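PDB 5TZJ: glycosyl transferase from Staphylococcus aureus, which belongs to the family 2 glycosyl transferases and holds uridine-diphosphate-N-acetylglucosamine in a pocket. Local coordinates for residues Glu13-Ala24 against Ile49-Leu57. Sequence-based numbering, arbitrary orientation.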
ATOM      1  N   GLU A  13     -13.547  -2.363  19.916  1.00 38.93           N
ATOM      2  CA  GLU A  13     -14.544  -3.202  20.578  1.00 44.31           C
ATOM      3  C   GLU A  13     -15.866  -3.261  19.813  1.00 45.37           C
ATOM      4  O   GLU A  13     -16.565  -4.279  19.891  1.00 44.38           O
ATOM      5  CB  GLU A  13     -14.774  -2.731  22.017  1.00 45.48           C
ATOM      6  CG  GLU A  13     -15.930  -1.787  22.200  1.00 50.00           C
ATOM      7  CD  GLU A  13     -15.951  -1.168  23.590  1.00 56.00           C
ATOM      8  OE1 GLU A  13     -15.479  -1.814  24.554  1.00 53.60           O
ATOM      9  OE2 GLU A  13     -16.415  -0.011  23.710  1.00 61.73           O
ATOM     10  N   LYS A  14     -16.229  -2.203  19.071  1.00 46.19           N
ATOM     11  CA  LYS A  14     -17.521  -2.185  18.394  1.00 50.51           C
ATOM     12  C   LYS A  14     -17.568  -3.078  17.158  1.00 53.40           C
ATOM     13  O   LYS A  14     -18.663  -3.391  16.681  1.00 60.69           O
ATOM     14  CB  LYS A  14     -17.907  -0.766  17.980  1.00 54.90           C
ATOM     15  CG  LYS A  14     -17.657   0.298  19.015  1.00 59.33           C
ATOM     16  CD  LYS A  14     -18.550   0.163  20.234  1.00 63.48           C
ATOM     17  CE  LYS A  14     -18.237   1.297  21.224  1.00 65.83           C
ATOM     18  NZ  LYS A  14     -19.117   1.275  22.422  1.00 68.71           N
ATOM     19  N   TYR A  15     -16.431  -3.501  16.614  1.00 48.62           N
ATOM     20  CA  TYR A  15     -16.474  -4.314  15.399  1.00 49.39           C
ATOM     21  C   TYR A  15     -15.642  -5.587  15.449  1.00 46.22           C
ATOM     22  O   TYR A  15     -15.801  -6.427  14.559  1.00 44.55           O
ATOM     23  CB  TYR A  15     -16.028  -3.485  14.174  1.00 47.54           C
ATOM     24  CG  TYR A  15     -14.895  -2.512  14.454  1.00 49.12           C
ATOM     25  CD1 TYR A  15     -13.571  -2.934  14.452  1.00 49.84           C
ATOM     26  CD2 TYR A  15     -15.152  -1.168  14.722  1.00 52.18           C
ATOM     27  CE1 TYR A  15     -12.508  -2.033  14.702  1.00 53.64           C
ATOM     28  CE2 TYR A  15     -14.111  -0.254  14.980  1.00 54.87           C
ATOM     29  CZ  TYR A  15     -12.776  -0.686  14.973  1.00 55.02           C
ATOM     30  OH  TYR A  15     -11.733   0.226  15.227  1.00 49.93           O
ATOM     31  N   ILE A  16     -14.761  -5.763  16.444  1.00 41.42           N
ATOM     32  CA  ILE A  16     -13.794  -6.854  16.362  1.00 41.50           C
ATOM     33  C   ILE A  16     -14.479  -8.212  16.301  1.00 43.66           C
ATOM     34  O   ILE A  16     -13.909  -9.166  15.759  1.00 43.27           O
ATOM     35  CB  ILE A  16     -12.802  -6.788  17.539  1.00 40.57           C
ATOM     36  CG1 ILE A  16     -11.687  -7.820  17.370  1.00 42.87           C
ATOM     37  CG2 ILE A  16     -13.518  -6.949  18.829  1.00 40.11           C
ATOM     38  CD1 ILE A  16     -10.734  -7.496  16.213  1.00 43.48           C
ATOM     39  N   THR A  17     -15.715  -8.304  16.803  1.00 43.92           N
ATOM     40  CA  THR A  17     -16.448  -9.566  16.760  1.00 48.87           C
ATOM     41  C   THR A  17     -16.680 -10.046  15.326  1.00 49.21           C
ATOM     42  O   THR A  17     -16.593 -11.251  15.050  1.00 46.71           O
ATOM     43  CB  THR A  17     -17.777  -9.419  17.505  1.00 49.11           C
ATOM     44  OG1 THR A  17     -17.512  -9.091  18.876  1.00 50.38           O
ATOM     45  CG2 THR A  17     -18.552 -10.695  17.465  1.00 46.55           C
ATOM     46  N   GLU A  18     -17.001  -9.138  14.400  1.00 48.42           N
ATOM     47  CA  GLU A  18     -17.250  -9.601  13.033  1.00 53.50           C
ATOM     48  C   GLU A  18     -16.022 -10.320  12.470  1.00 50.31           C
ATOM     49  O   GLU A  18     -16.143 -11.418  11.910  1.00 51.81           O
ATOM     50  CB  GLU A  18     -17.679  -8.447  12.120  1.00 58.00           C
ATOM     51  CG  GLU A  18     -18.480  -7.347  12.821  1.00 65.00           C
ATOM     52  CD  GLU A  18     -19.918  -7.728  13.183  1.00 73.95           C
ATOM     53  OE1 GLU A  18     -20.655  -6.808  13.582  1.00 79.37           O
ATOM     54  OE2 GLU A  18     -20.326  -8.917  13.086  1.00 75.72           O
ATOM     55  N   LEU A  19     -14.828  -9.767  12.690  1.00 43.53           N
ATOM     56  CA  LEU A  19     -13.608 -10.441  12.240  1.00 40.84           C
ATOM     57  C   LEU A  19     -13.446 -11.811  12.894  1.00 39.53           C
ATOM     58  O   LEU A  19     -13.223 -12.819  12.210  1.00 38.77           O
ATOM     59  CB  LEU A  19     -12.387  -9.581  12.544  1.00 38.67           C
ATOM     60  CG  LEU A  19     -11.041 -10.290  12.346  1.00 39.40           C
ATOM     61  CD1 LEU A  19     -10.875 -10.899  10.938  1.00 39.27           C
ATOM     62  CD2 LEU A  19      -9.929  -9.279  12.625  1.00 35.75           C
ATOM     63  N   LEU A  20     -13.508 -11.858  14.231  1.00 40.18           N
ATOM     64  CA  LEU A  20     -13.261 -13.114  14.932  1.00 42.67           C
ATOM     65  C   LEU A  20     -14.289 -14.181  14.560  1.00 41.57           C
ATOM     66  O   LEU A  20     -13.937 -15.359  14.484  1.00 42.23           O
ATOM     67  CB  LEU A  20     -13.233 -12.879  16.442  1.00 43.69           C
ATOM     68  CG  LEU A  20     -12.161 -11.886  16.917  1.00 41.01           C
ATOM     69  CD1 LEU A  20     -12.464 -11.362  18.330  1.00 42.66           C
ATOM     70  CD2 LEU A  20     -10.779 -12.498  16.856  1.00 40.33           C
ATOM     71  N   ASN A  21     -15.546 -13.789  14.302  1.00 44.84           N
ATOM     72  CA  ASN A  21     -16.541 -14.761  13.838  1.00 48.15           C
ATOM     73  C   ASN A  21     -16.149 -15.320  12.476  1.00 47.64           C
ATOM     74  O   ASN A  21     -16.323 -16.518  12.214  1.00 46.10           O
ATOM     75  CB  ASN A  21     -17.938 -14.138  13.739  1.00 48.93           C
ATOM     76  CG  ASN A  21     -18.584 -13.891  15.081  1.00 51.08           C
ATOM     77  OD1 ASN A  21     -18.185 -14.458  16.105  1.00 52.45           O
ATOM     78  ND2 ASN A  21     -19.610 -13.041  15.082  1.00 49.70           N
ATOM     79  N   SER A  22     -15.598 -14.461  11.602  1.00 46.75           N
ATOM     80  CA  SER A  22     -15.234 -14.924  10.263  1.00 45.91           C
ATOM     81  C   SER A  22     -14.035 -15.862  10.323  1.00 45.58           C
ATOM     82  O   SER A  22     -13.942 -16.802   9.522  1.00 45.04           O
ATOM     83  CB  SER A  22     -14.949 -13.732   9.342  1.00 45.28           C
ATOM     84  OG  SER A  22     -13.599 -13.307   9.456  1.00 43.04           O
ATOM     85  N   LEU A  23     -13.121 -15.631  11.283  1.00 42.48           N
ATOM     86  CA  LEU A  23     -12.030 -16.572  11.544  1.00 42.33           C
ATOM     87  C   LEU A  23     -12.544 -17.889  12.143  1.00 45.31           C
ATOM     88  O   LEU A  23     -12.084 -18.978  11.764  1.00 45.19           O
ATOM     89  CB  LEU A  23     -10.996 -15.901  12.454  1.00 41.72           C
ATOM     90  CG  LEU A  23     -10.393 -14.620  11.821  1.00 41.19           C
ATOM     91  CD1 LEU A  23      -9.223 -14.040  12.614  1.00 43.49           C
ATOM     92  CD2 LEU A  23      -9.921 -14.943  10.433  1.00 37.69           C
ATOM     93  N   ALA A  24     -13.503 -17.824  13.071  1.00 43.98           N
ATOM     94  CA  ALA A  24     -14.001 -19.071  13.651  1.00 50.19           C
ATOM     95  C   ALA A  24     -14.886 -19.853  12.680  1.00 51.94           C
ATOM     96  O   ALA A  24     -15.022 -21.074  12.832  1.00 53.53           O
ATOM     97  CB  ALA A  24     -14.749 -18.782  14.960  1.00 47.19           C
ATOM     98  N   ILE A  49     -13.305  -8.962  24.640  1.00 43.30           N
ATOM     99  CA  ILE A  49     -14.012  -9.616  23.531  1.00 47.90           C
ATOM    100  C   ILE A  49     -13.109 -10.633  22.841  1.00 47.56           C
ATOM    101  O   ILE A  49     -13.530 -11.763  22.562  1.00 48.00           O
ATOM    102  CB  ILE A  49     -14.569  -8.581  22.541  1.00 47.11           C
ATOM    103  CG1 ILE A  49     -15.616  -7.716  23.254  1.00 54.08           C
ATOM    104  CG2 ILE A  49     -15.230  -9.280  21.380  1.00 44.83           C
ATOM    105  CD1 ILE A  49     -15.974  -6.444  22.516  1.00 54.68           C
ATOM    106  N   VAL A  50     -11.845 -10.281  22.605  1.00 40.36           N
ATOM    107  CA  VAL A  50     -10.921 -11.231  21.990  1.00 41.92           C
ATOM    108  C   VAL A  50     -10.809 -12.512  22.822  1.00 41.59           C
ATOM    109  O   VAL A  50     -10.761 -13.619  22.274  1.00 44.87           O
ATOM    110  CB  VAL A  50      -9.545 -10.574  21.749  1.00 40.37           C
ATOM    111  CG1 VAL A  50      -8.516 -11.631  21.381  1.00 37.93           C
ATOM    112  CG2 VAL A  50      -9.623  -9.494  20.610  1.00 37.30           C
ATOM    113  N   GLU A  51     -10.795 -12.395  24.157  1.00 42.67           N
ATOM    114  CA  GLU A  51     -10.590 -13.582  24.986  1.00 45.71           C
ATOM    115  C   GLU A  51     -11.769 -14.549  24.968  1.00 49.24           C
ATOM    116  O   GLU A  51     -11.602 -15.714  25.360  1.00 50.83           O
ATOM    117  CB  GLU A  51     -10.267 -13.173  26.433  1.00 49.97           C
ATOM    118  CG  GLU A  51      -8.809 -12.801  26.541  1.00 55.05           C
ATOM    119  CD  GLU A  51      -7.939 -14.040  26.470  1.00 60.47           C
ATOM    120  OE1 GLU A  51      -6.831 -13.926  25.875  1.00 62.08           O
ATOM    121  OE2 GLU A  51      -8.363 -15.105  27.029  1.00 59.13           O
ATOM    122  N   LYS A  52     -12.951 -14.112  24.530  1.00 48.51           N
ATOM    123  CA  LYS A  52     -14.042 -15.068  24.387  1.00 52.22           C
ATOM    124  C   LYS A  52     -13.784 -16.105  23.286  1.00 52.41           C
ATOM    125  O   LYS A  52     -14.509 -17.100  23.231  1.00 52.50           O
ATOM    126  CB  LYS A  52     -15.361 -14.330  24.121  1.00 55.42           C
ATOM    127  CG  LYS A  52     -15.691 -13.198  25.115  1.00 58.47           C
ATOM    128  CD  LYS A  52     -17.034 -12.542  24.763  1.00 60.51           C
ATOM    129  CE  LYS A  52     -17.179 -11.139  25.346  1.00 57.17           C
ATOM    130  NZ  LYS A  52     -17.909 -11.117  26.660  1.00 58.53           N
ATOM    131  N   TYR A  53     -12.769 -15.909  22.429  1.00 52.63           N
ATOM    132  CA  TYR A  53     -12.449 -16.837  21.343  1.00 52.68           C
ATOM    133  C   TYR A  53     -11.248 -17.738  21.640  1.00 50.72           C
ATOM    134  O   TYR A  53     -10.854 -18.521  20.762  1.00 48.98           O
ATOM    135  CB  TYR A  53     -12.199 -16.046  20.045  1.00 47.34           C
ATOM    136  CG  TYR A  53     -13.463 -15.383  19.535  1.00 49.48           C
ATOM    137  CD1 TYR A  53     -13.884 -14.170  20.069  1.00 47.45           C
ATOM    138  CD2 TYR A  53     -14.265 -15.997  18.538  1.00 51.45           C
ATOM    139  CE1 TYR A  53     -15.038 -13.564  19.640  1.00 49.47           C
ATOM    140  CE2 TYR A  53     -15.433 -15.388  18.087  1.00 50.71           C
ATOM    141  CZ  TYR A  53     -15.813 -14.164  18.650  1.00 52.57           C
ATOM    142  OH  TYR A  53     -16.964 -13.520  18.250  1.00 46.49           O
ATOM    143  N   ARG A  54     -10.689 -17.645  22.856  1.00 50.35           N
ATOM    144  CA  ARG A  54      -9.522 -18.421  23.305  1.00 52.98           C
ATOM    145  C   ARG A  54      -9.637 -19.932  23.025  1.00 53.73           C
ATOM    146  O   ARG A  54      -8.666 -20.570  22.592  1.00 50.81           O
ATOM    147  CB  ARG A  54      -9.335 -18.164  24.815  1.00 56.51           C
ATOM    148  CG  ARG A  54      -8.385 -19.076  25.584  1.00 60.34           C
ATOM    149  CD  ARG A  54      -6.913 -18.758  25.329  1.00 61.78           C
ATOM    150  NE  ARG A  54      -6.568 -17.344  25.500  1.00 64.53           N
ATOM    151  CZ  ARG A  54      -5.430 -16.809  25.056  1.00 66.84           C
ATOM    152  NH1 ARG A  54      -4.552 -17.576  24.409  1.00 69.26           N
ATOM    153  NH2 ARG A  54      -5.172 -15.509  25.214  1.00 65.97           N
ATOM    154  N   ASN A  55     -10.791 -20.525  23.292  1.00 51.66           N
ATOM    155  CA  ASN A  55     -10.941 -21.956  23.066  1.00 59.77           C
ATOM    156  C   ASN A  55     -11.591 -22.249  21.730  1.00 59.09           C
ATOM    157  O   ASN A  55     -11.756 -23.416  21.376  1.00 60.83           O
ATOM    158  CB  ASN A  55     -11.746 -22.632  24.186  1.00 58.66           C
ATOM    159  CG  ASN A  55     -11.081 -22.522  25.556  1.00 58.89           C
ATOM    160  OD1 ASN A  55      -9.854 -22.630  25.693  1.00 60.03           O
ATOM    161  ND2 ASN A  55     -11.897 -22.352  26.579  1.00 59.78           N
ATOM    162  N   LYS A  56     -11.965 -21.217  20.985  1.00 54.05           N
ATOM    163  CA  LYS A  56     -12.551 -21.392  19.667  1.00 55.73           C
ATOM    164  C   LYS A  56     -11.501 -21.294  18.569  1.00 52.99           C
ATOM    165  O   LYS A  56     -11.566 -22.022  17.568  1.00 49.51           O
ATOM    166  CB  LYS A  56     -13.648 -20.341  19.465  1.00 60.40           C
ATOM    167  CG  LYS A  56     -14.663 -20.669  18.411  1.00 67.69           C
ATOM    168  CD  LYS A  56     -15.599 -19.489  18.219  1.00 70.41           C
ATOM    169  CE  LYS A  56     -17.016 -19.948  17.920  1.00 73.49           C
ATOM    170  NZ  LYS A  56     -17.827 -19.903  19.163  1.00 76.00           N
ATOM    171  N   LEU A  57     -10.522 -20.407  18.752  1.00 48.68           N
ATOM    172  CA  LEU A  57      -9.431 -20.204  17.815  1.00 48.09           C
ATOM    173  C   LEU A  57      -8.115 -20.589  18.476  1.00 45.28           C
ATOM    174  O   LEU A  57      -7.988 -20.581  19.694  1.00 46.12           O
ATOM    175  CB  LEU A  57      -9.389 -18.745  17.364  1.00 44.52           C
ATOM    176  CG  LEU A  57     -10.604 -18.449  16.473  1.00 51.26           C
ATOM    177  CD1 LEU A  57     -10.824 -16.938  16.305  1.00 51.93           C
ATOM    178  CD2 LEU A  57     -10.488 -19.157  15.092  1.00 48.03           C
TER
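Tyr53 lays one ring face against Leu20 of helix 16-24: Leu20 CB stands 3.5 Å from the ring centroid, 8° off the normal, a CH-pi contact nearly centred over the face. Leu20 CD1 spreads toward one flank of the same ring, 3.6 Å from Tyr53 CD1, and also reaches Val50 CG2.

The polar term is a single hydrogen bond, given by Tyr53 OH to Asn21 OD1 at 2.6 Å. The hydroxyl sits 44° out of the amide's carbonyl plane, so neither lone pair is met squarely. Although the CB of Asn21 points away from 49-57, chi1 of -73° folds the amide back to the ring edge.

Van der Waals contacts extend to both ends. Ile49 CG2 rests 3.9 Å from Ile16 CG2 and also meets Thr17 OG1, while its CD1 packs on the carbonyl O and CB of Glu13, whose OE1 bonds Gln45 N. Beyond the tyrosine, Leu57 CD1 lies 4.0 Å from Leu23 CB, and Ala24 CB is pressed tightly on Lys56 CD at 3.4 Å.

In this nucleotide-binding alpha/beta domain, Leu23 and Val50 also touch strands 3-9 and 59-63, respectively, joining helix 16-24, and the end of helix 46-51 with the turn that follows it, to the sheet. Apolar contact thus dominates, with one phenol-amide bond tethering the hydroxyl end of Tyr53 while Leu20 CB covers a face of its ring.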